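Long-range contacts in kappa-carrageenase (Zobellia galactanivorans, PDB 5OCR), which probably hydrolyses kappa-carrageenan, a sulfated galactan of red algae, through the family 16 glycoside hydrolase part modelled here, one piece of a longer protein: residues I67-M72 against S274-Y279; W120-F125 against N234-L239; S137-V142 against Y203-N208. One frame throughout, in Å; residues are numbered along the deposited sequence. Where two conformers were deposited one is given.

Contact 1. Residues I67-M72 against S274-Y279. With MG (magnesium ion), chain F.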
# COMPACT_ATOMS: atom_id res chain seq x y z
N ILE A 67 -0.43 -6.35 -17.96
CA ILE A 67 -0.61 -6.55 -16.46
C ILE A 67 0.75 -6.59 -15.76
O ILE A 67 1.65 -7.33 -16.16
CB ILE A 67 -1.31 -7.91 -16.21
CG1 ILE A 67 -2.70 -7.95 -16.93
CG2 ILE A 67 -1.51 -8.23 -14.66
CD1 ILE A 67 -3.83 -7.10 -16.35
N ALA A 68 0.92 -5.73 -14.75
CA ALA A 68 2.16 -5.78 -13.97
C ALA A 68 2.01 -6.79 -12.92
O ALA A 68 0.96 -6.85 -12.27
CB ALA A 68 2.40 -4.44 -13.34
N GLU A 69 3.12 -7.49 -12.65
CA GLU A 69 3.14 -8.57 -11.63
C GLU A 69 4.20 -8.23 -10.57
O GLU A 69 5.35 -7.98 -10.96
CB GLU A 69 3.46 -9.92 -12.33
CG GLU A 69 3.58 -11.08 -11.32
CD GLU A 69 3.74 -12.47 -11.92
OE1 GLU A 69 3.87 -12.57 -13.14
OE2 GLU A 69 3.69 -13.48 -11.15
N LEU A 70 3.85 -8.14 -9.28
CA LEU A 70 4.81 -7.83 -8.25
C LEU A 70 4.87 -9.09 -7.37
O LEU A 70 3.85 -9.60 -6.94
CB LEU A 70 4.34 -6.58 -7.45
CG LEU A 70 4.24 -5.29 -8.27
CD1 LEU A 70 2.94 -5.18 -9.05
CD2 LEU A 70 4.29 -4.08 -7.33
N THR A 71 6.08 -9.58 -7.11
CA THR A 71 6.24 -10.93 -6.54
C THR A 71 7.04 -10.92 -5.25
O THR A 71 8.11 -10.23 -5.18
CB THR A 71 6.96 -11.83 -7.60
OG1 THR A 71 6.17 -11.83 -8.79
CG2 THR A 71 7.08 -13.30 -7.14
N MET A 72 6.57 -11.66 -4.26
CA MET A 72 7.33 -11.94 -3.01
C MET A 72 8.13 -13.22 -3.21
O MET A 72 7.55 -14.25 -3.55
CB MET A 72 6.32 -12.13 -1.86
CG MET A 72 7.01 -12.37 -0.50
SD MET A 72 7.85 -10.91 0.09
CE MET A 72 6.42 -9.77 0.33
N SER A 274 2.25 -13.66 -6.08
CA SER A 274 2.27 -12.40 -6.80
C SER A 274 0.95 -11.68 -6.65
O SER A 274 -0.08 -12.32 -6.53
CB SER A 274 2.46 -12.67 -8.27
OG SER A 274 3.73 -13.29 -8.53
N MET A 275 1.03 -10.33 -6.56
CA MET A 275 -0.13 -9.45 -6.89
C MET A 275 -0.05 -8.98 -8.33
O MET A 275 1.03 -8.96 -8.92
CB MET A 275 -0.27 -8.22 -5.94
CG MET A 275 0.97 -7.30 -6.06
SD MET A 275 0.90 -5.93 -4.90
CE MET A 275 -0.35 -4.88 -5.62
N TYR A 276 -1.17 -8.53 -8.88
CA TYR A 276 -1.21 -8.09 -10.29
C TYR A 276 -1.91 -6.75 -10.38
O TYR A 276 -2.96 -6.50 -9.69
CB TYR A 276 -2.06 -9.11 -11.11
CG TYR A 276 -1.41 -10.45 -11.07
CD1 TYR A 276 -0.43 -10.78 -12.02
CD2 TYR A 276 -1.76 -11.40 -10.09
CE1 TYR A 276 0.20 -12.06 -11.97
CE2 TYR A 276 -1.11 -12.67 -10.03
CZ TYR A 276 -0.15 -12.95 -10.98
OH TYR A 276 0.43 -14.19 -10.95
N VAL A 277 -1.40 -5.88 -11.23
CA VAL A 277 -2.00 -4.57 -11.38
C VAL A 277 -2.26 -4.32 -12.89
O VAL A 277 -1.29 -4.33 -13.70
CB VAL A 277 -1.04 -3.48 -10.85
CG1 VAL A 277 -1.72 -2.12 -10.94
CG2 VAL A 277 -0.57 -3.73 -9.39
N ASP A 278 -3.51 -4.03 -13.25
CA ASP A 278 -3.84 -3.73 -14.62
C ASP A 278 -3.55 -2.28 -14.92
O ASP A 278 -3.07 -1.97 -16.01
CB ASP A 278 -5.34 -4.10 -14.84
CG ASP A 278 -5.78 -4.05 -16.35
OD1 ASP A 278 -4.95 -4.04 -17.24
OD2 ASP A 278 -6.99 -3.90 -16.57
N TYR A 279 -3.81 -1.36 -14.02
CA TYR A 279 -3.42 0.05 -14.28
C TYR A 279 -3.33 0.79 -12.95
O TYR A 279 -3.86 0.32 -11.92
CB TYR A 279 -4.43 0.76 -15.21
CG TYR A 279 -5.82 0.98 -14.63
CD1 TYR A 279 -6.07 1.88 -13.56
CD2 TYR A 279 -6.89 0.29 -15.17
CE1 TYR A 279 -7.37 2.07 -13.08
CE2 TYR A 279 -8.18 0.44 -14.67
CZ TYR A 279 -8.42 1.35 -13.63
OH TYR A 279 -9.69 1.56 -13.15
MG MG F . -3.09 -2.73 -18.28
O HOH W 1 -3.55 -2.85 -20.63
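The extended side chain of E69 lies along the ring of Y276, both pointing the same way, with its CG 3.6 Å from Y276 CE1 and the carboxylate turned 38° from the ring plane. E69 OE2 then takes a short bond of 2.6 Å from S274 OG, on the lone pair facing away from its other oxygen. T71 OG1 sits 2.9 Å from the same S274 OG, which puts three polar side chains in a row on the Y276 face. Nearer the CB of Y276, I67 CG2 meets the ring edge, and I67 CD1 rests 3.4 Å from D278 OD1. That oxygen and D278 O, at 2.5 and 2.4 Å, both bind the magnesium ion, with a water and the carbonyls of E30 and G66; D278 OD2 forms a salt bridge to K105. On the reverse face L70 touches M275 with its CB, 3.7 Å from M275 CG, and V277 CG2 with its CD1. A68–V277 and L70–M275 are the hydrogen-bonded pairs of this antiparallel ladder. The two strands run side by side between strand 61-64, which bonds to E69, and strand 100-107, which bonds to Y276; the L70 face packs onto F91, L237 and L239.

Contact 2. Residues W120-F125 against N234-L239; sequences WLYSDF and NVTLSL
T236 presses its CB over the five-membered ring of W120, 3.8 Å from the centroid and only 12° off the ring normal, a CH-pi contact. Its methyl CG2 stands over the same face, nearer the rim, 3.4 Å from W120 NE1. The indole gets there because its CG lies between the backbone N and the carbonyl carbon (chi1 56°), which lays the ring alongside T236. W120 NE1 then donates to S238 OG, 2.9 Å away at an N-H...O angle of 164° and close to the ring plane, so the indole is fixed both at its face and at its edge; S238 OG is also bonded to S118 OG. T236 OG1 meets the edge of Y122, 3.4 Å from its CE1, while W120 CH2 leans over that ring's face. These rings probably lie on the cleft side of the GH16 beta-jellyroll, as in relatives; W120 also touches E138 and D140, and a glycerol lies close by. On the opposite side of the strand pair the direct touch is slight, 4.2 Å between L121 CD2 and V235 CG2; other strands fill in around them, both residues also touching F102. Backbone bonds hold W120 to T236 and Y122 to N234, the T236 N–W120 O one being weak. Beyond S123 the chain runs out to solvent at D124 and F125, where D124 OD1 forms a salt bridge with R231.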
# COMPACT_ATOMS: atom_id res chain seq x y z
N TRP A 120 -0.98 2.74 -2.02
CA TRP A 120 -0.89 3.68 -0.90
C TRP A 120 -0.04 4.86 -1.28
O TRP A 120 0.71 4.81 -2.28
CB TRP A 120 -0.35 2.96 0.37
CG TRP A 120 0.97 2.24 0.23
CD1 TRP A 120 1.29 1.14 -0.62
CD2 TRP A 120 2.20 2.55 0.96
NE1 TRP A 120 2.58 0.76 -0.42
CE2 TRP A 120 3.20 1.61 0.49
CE3 TRP A 120 2.52 3.46 1.96
CZ2 TRP A 120 4.51 1.57 1.06
CZ3 TRP A 120 3.88 3.49 2.46
CH2 TRP A 120 4.84 2.55 2.05
N LEU A 121 -0.19 5.94 -0.53
CA LEU A 121 0.48 7.24 -0.85
C LEU A 121 1.29 7.55 0.40
O LEU A 121 0.77 7.42 1.50
CB LEU A 121 -0.55 8.38 -1.12
CG LEU A 121 -1.81 7.89 -1.90
CD1 LEU A 121 -2.88 8.98 -1.96
CD2 LEU A 121 -1.41 7.47 -3.32
N TYR A 122 2.58 7.98 0.30
CA TYR A 122 3.28 8.28 1.53
C TYR A 122 4.33 9.36 1.27
O TYR A 122 4.81 9.50 0.14
CB TYR A 122 3.92 7.06 2.21
CG TYR A 122 5.19 6.55 1.58
CD1 TYR A 122 5.17 5.90 0.34
CD2 TYR A 122 6.38 6.67 2.26
CE1 TYR A 122 6.34 5.39 -0.24
CE2 TYR A 122 7.54 6.15 1.72
CZ TYR A 122 7.52 5.53 0.47
OH TYR A 122 8.72 5.08 -0.02
N SER A 123 4.59 10.15 2.32
CA SER A 123 5.63 11.22 2.22
C SER A 123 6.94 10.86 2.79
O SER A 123 7.13 9.80 3.36
CB SER A 123 5.24 12.44 3.03
OG SER A 123 5.09 12.13 4.42
N ASP A 124 7.90 11.80 2.64
CA ASP A 124 9.08 11.62 3.47
C ASP A 124 8.82 12.04 4.92
O ASP A 124 7.68 12.35 5.29
CB ASP A 124 10.32 12.29 2.85
CG ASP A 124 10.20 13.80 2.75
OD1 ASP A 124 9.28 14.42 3.33
OD2 ASP A 124 11.08 14.40 2.07
N PHE A 125 9.84 11.94 5.75
CA PHE A 125 9.71 12.37 7.16
C PHE A 125 10.36 13.72 7.25
O PHE A 125 11.56 13.86 6.92
CB PHE A 125 10.44 11.34 8.07
CG PHE A 125 9.68 10.03 8.23
CD1 PHE A 125 8.92 9.76 9.39
CD2 PHE A 125 9.73 9.04 7.24
CE1 PHE A 125 8.18 8.59 9.54
CE2 PHE A 125 8.99 7.85 7.40
CZ PHE A 125 8.22 7.61 8.55
N ASN A 234 4.26 10.16 -2.46
CA ASN A 234 4.55 9.32 -3.63
C ASN A 234 3.52 8.23 -3.79
O ASN A 234 2.95 7.76 -2.78
CB ASN A 234 5.92 8.68 -3.57
CG ASN A 234 7.03 9.71 -3.40
OD1 ASN A 234 7.27 10.19 -2.29
ND2 ASN A 234 7.68 10.03 -4.47
N VAL A 235 3.19 7.98 -5.06
CA VAL A 235 2.07 7.02 -5.40
C VAL A 235 2.67 5.61 -5.45
O VAL A 235 3.63 5.39 -6.17
CB VAL A 235 1.38 7.34 -6.76
CG1 VAL A 235 0.30 6.25 -7.11
CG2 VAL A 235 0.80 8.75 -6.66
N THR A 236 2.13 4.66 -4.65
CA THR A 236 2.89 3.39 -4.37
C THR A 236 2.03 2.17 -4.57
O THR A 236 0.94 2.15 -4.04
CB THR A 236 3.49 3.42 -2.97
OG1 THR A 236 4.20 4.70 -2.82
CG2 THR A 236 4.55 2.23 -2.83
N LEU A 237 2.53 1.19 -5.32
CA LEU A 237 1.88 -0.16 -5.32
C LEU A 237 2.95 -1.14 -4.85
O LEU A 237 4.08 -1.18 -5.42
CB LEU A 237 1.51 -0.50 -6.76
CG LEU A 237 0.44 0.35 -7.45
CD1 LEU A 237 0.65 0.38 -8.98
CD2 LEU A 237 -0.92 -0.21 -7.06
N SER A 238 2.65 -1.92 -3.82
CA SER A 238 3.70 -2.84 -3.35
C SER A 238 3.06 -4.09 -2.73
O SER A 238 1.90 -4.08 -2.30
CB SER A 238 4.56 -2.10 -2.37
OG SER A 238 3.81 -1.71 -1.21
N LEU A 239 3.89 -5.14 -2.62
CA LEU A 239 3.44 -6.40 -2.01
C LEU A 239 4.21 -6.57 -0.67
O LEU A 239 5.44 -6.77 -0.66
CB LEU A 239 3.65 -7.61 -2.99
CG LEU A 239 3.16 -8.93 -2.44
CD1 LEU A 239 1.63 -8.95 -2.17
CD2 LEU A 239 3.51 -10.00 -3.50

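Contact 3. Residues S137-V142 against Y203-N208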
# COMPACT_ATOMS: atom_id res chain seq x y z
N SER A 137 3.05 11.77 6.40
CA SER A 137 1.63 11.55 5.98
C SER A 137 1.55 10.25 5.17
O SER A 137 2.36 10.12 4.18
CB SER A 137 1.22 12.69 5.02
OG SER A 137 0.92 13.85 5.76
N GLU A 138 0.60 9.35 5.49
CA GLU A 138 0.45 8.14 4.71
C GLU A 138 -1.07 7.92 4.55
O GLU A 138 -1.75 7.91 5.54
CB GLU A 138 1.04 6.97 5.45
CG GLU A 138 0.78 5.66 4.69
CD GLU A 138 1.41 4.47 5.41
OE1 GLU A 138 2.46 4.69 6.08
OE2 GLU A 138 0.88 3.32 5.27
N ILE A 139 -1.52 7.72 3.33
CA ILE A 139 -2.90 7.30 3.04
C ILE A 139 -2.85 5.91 2.38
O ILE A 139 -2.32 5.72 1.25
CB ILE A 139 -3.55 8.32 2.02
CG1 ILE A 139 -3.56 9.74 2.62
CG2 ILE A 139 -4.98 7.76 1.69
CD1 ILE A 139 -4.19 10.78 1.68
N ASP A 140 -3.48 4.93 3.03
CA ASP A 140 -3.56 3.58 2.42
C ASP A 140 -4.84 3.56 1.61
O ASP A 140 -5.91 3.60 2.17
CB ASP A 140 -3.55 2.51 3.52
CG ASP A 140 -2.30 2.47 4.24
OD1 ASP A 140 -1.26 3.03 3.77
OD2 ASP A 140 -2.32 1.97 5.33
N VAL A 141 -4.73 3.48 0.29
CA VAL A 141 -5.93 3.37 -0.47
C VAL A 141 -6.58 2.00 -0.29
O VAL A 141 -7.81 1.90 -0.12
CB VAL A 141 -5.66 3.59 -1.96
CG1 VAL A 141 -7.03 3.43 -2.72
CG2 VAL A 141 -4.95 4.95 -2.13
N VAL A 142 -5.74 0.94 -0.24
CA VAL A 142 -6.22 -0.35 0.24
C VAL A 142 -5.06 -1.22 0.66
O VAL A 142 -3.90 -1.11 0.14
CB VAL A 142 -7.03 -1.10 -0.84
CG1 VAL A 142 -6.17 -1.69 -1.94
CG2 VAL A 142 -7.84 -2.21 -0.17
N TYR A 203 -9.67 0.10 -6.90
CA TYR A 203 -9.49 0.70 -5.58
C TYR A 203 -9.17 2.15 -5.80
O TYR A 203 -8.17 2.48 -6.48
CB TYR A 203 -8.37 -0.06 -4.80
CG TYR A 203 -8.70 -1.52 -4.59
CD1 TYR A 203 -9.59 -1.92 -3.55
CD2 TYR A 203 -8.23 -2.49 -5.52
CE1 TYR A 203 -9.85 -3.23 -3.39
CE2 TYR A 203 -8.57 -3.85 -5.37
CZ TYR A 203 -9.41 -4.17 -4.28
OH TYR A 203 -9.77 -5.44 -4.01
N GLY A 204 -9.99 3.05 -5.23
CA GLY A 204 -9.83 4.52 -5.53
C GLY A 204 -9.81 5.32 -4.29
O GLY A 204 -10.39 4.92 -3.28
N CYS A 205 -9.22 6.51 -4.38
CA CYS A 205 -9.22 7.43 -3.23
C CYS A 205 -9.25 8.85 -3.75
O CYS A 205 -8.33 9.24 -4.58
CB CYS A 205 -7.95 7.27 -2.42
SG CYS A 205 -7.96 8.10 -0.82
N GLU A 206 -10.15 9.64 -3.19
CA GLU A 206 -10.21 11.05 -3.51
C GLU A 206 -9.71 11.85 -2.31
O GLU A 206 -10.23 11.67 -1.20
CB GLU A 206 -11.68 11.35 -3.88
CG GLU A 206 -11.90 12.79 -4.26
CD GLU A 206 -13.39 13.04 -4.51
OE1 GLU A 206 -14.12 12.07 -4.71
OE2 GLU A 206 -13.81 14.23 -4.67
N VAL A 207 -8.70 12.72 -2.51
CA VAL A 207 -8.02 13.38 -1.41
C VAL A 207 -8.14 14.89 -1.68
O VAL A 207 -7.69 15.37 -2.73
CB VAL A 207 -6.51 13.05 -1.33
CG1 VAL A 207 -5.86 13.77 -0.16
CG2 VAL A 207 -6.32 11.53 -1.21
N ASN A 208 -8.76 15.62 -0.76
CA ASN A 208 -8.78 17.09 -0.89
C ASN A 208 -8.40 17.73 0.47
O ASN A 208 -8.16 17.04 1.42
CB ASN A 208 -10.14 17.60 -1.46
CG ASN A 208 -11.32 17.27 -0.58
OD1 ASN A 208 -11.34 17.58 0.63
ND2 ASN A 208 -12.33 16.71 -1.18
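Y203 meets V142 along the CD1 side of its ring. Its CB lies 4.0 Å from V142 CG1, and its CG comes closer to the same methyl, at 3.7 Å. One atom further, CD1 touches both V142 CB and CG1, and toward the tip CE1 is 3.9 Å from V142 CG2. The methyl CG1 thus sits over the ring face, 25° off its normal, a CH-pi contact in which the two side chains cross obliquely. V142 CG1 occupies the place between backbone N and carbonyl carbon (chi1 74°), which directs it onto the ring. M160, W194 and P196 also touch Y203, so an alanine in place of Y203 would probably leave V142 without its aromatic partner and open a gap among them.

V141 fills the next position: its CG1 lies on the backbone, 3.7 Å from G204 C, and its CG2 packs on C205 CB. I139 follows, with CG2 against C205 SG and CD1 tip to tip with V207 CG2 at 3.7 Å. V141 and V142 both face F119, a classic beta bulge, which turns two successive valines toward strand 200-207. D140 points the other way. The residues E138, D140 and E143 fit the ExDxxE signature of bulge-containing GH16 enzymes, probably the catalytic motif, here backed by the apolar interior of the jellyroll.

Contacts 2 and 3 share neighbouring strands, their centres 10 Å apart: L121 N is 2.8 Å from I139 O, a probable hydrogen bond, and W120 CB is 3.5 Å from D140 OD1. W120 and E138 thus meet at the probable active-site cleft; a glycerol, probably from the crystallisation liquor, lies about 4 Å from the W120 side chain, and E138 OE2 hydrogen-bonds to a glycerol. Contact 1, centred 16 Å from contact 2, joins it through M72 CE, 3.3 Å from L239 O, and through L70 and M275. Contacts 1 and 3 stay about 6 Å apart at their nearest atoms. D278 of contact 1 binds one of the two magnesium ions; the Y203 side chain is about 14 Å from a magnesium.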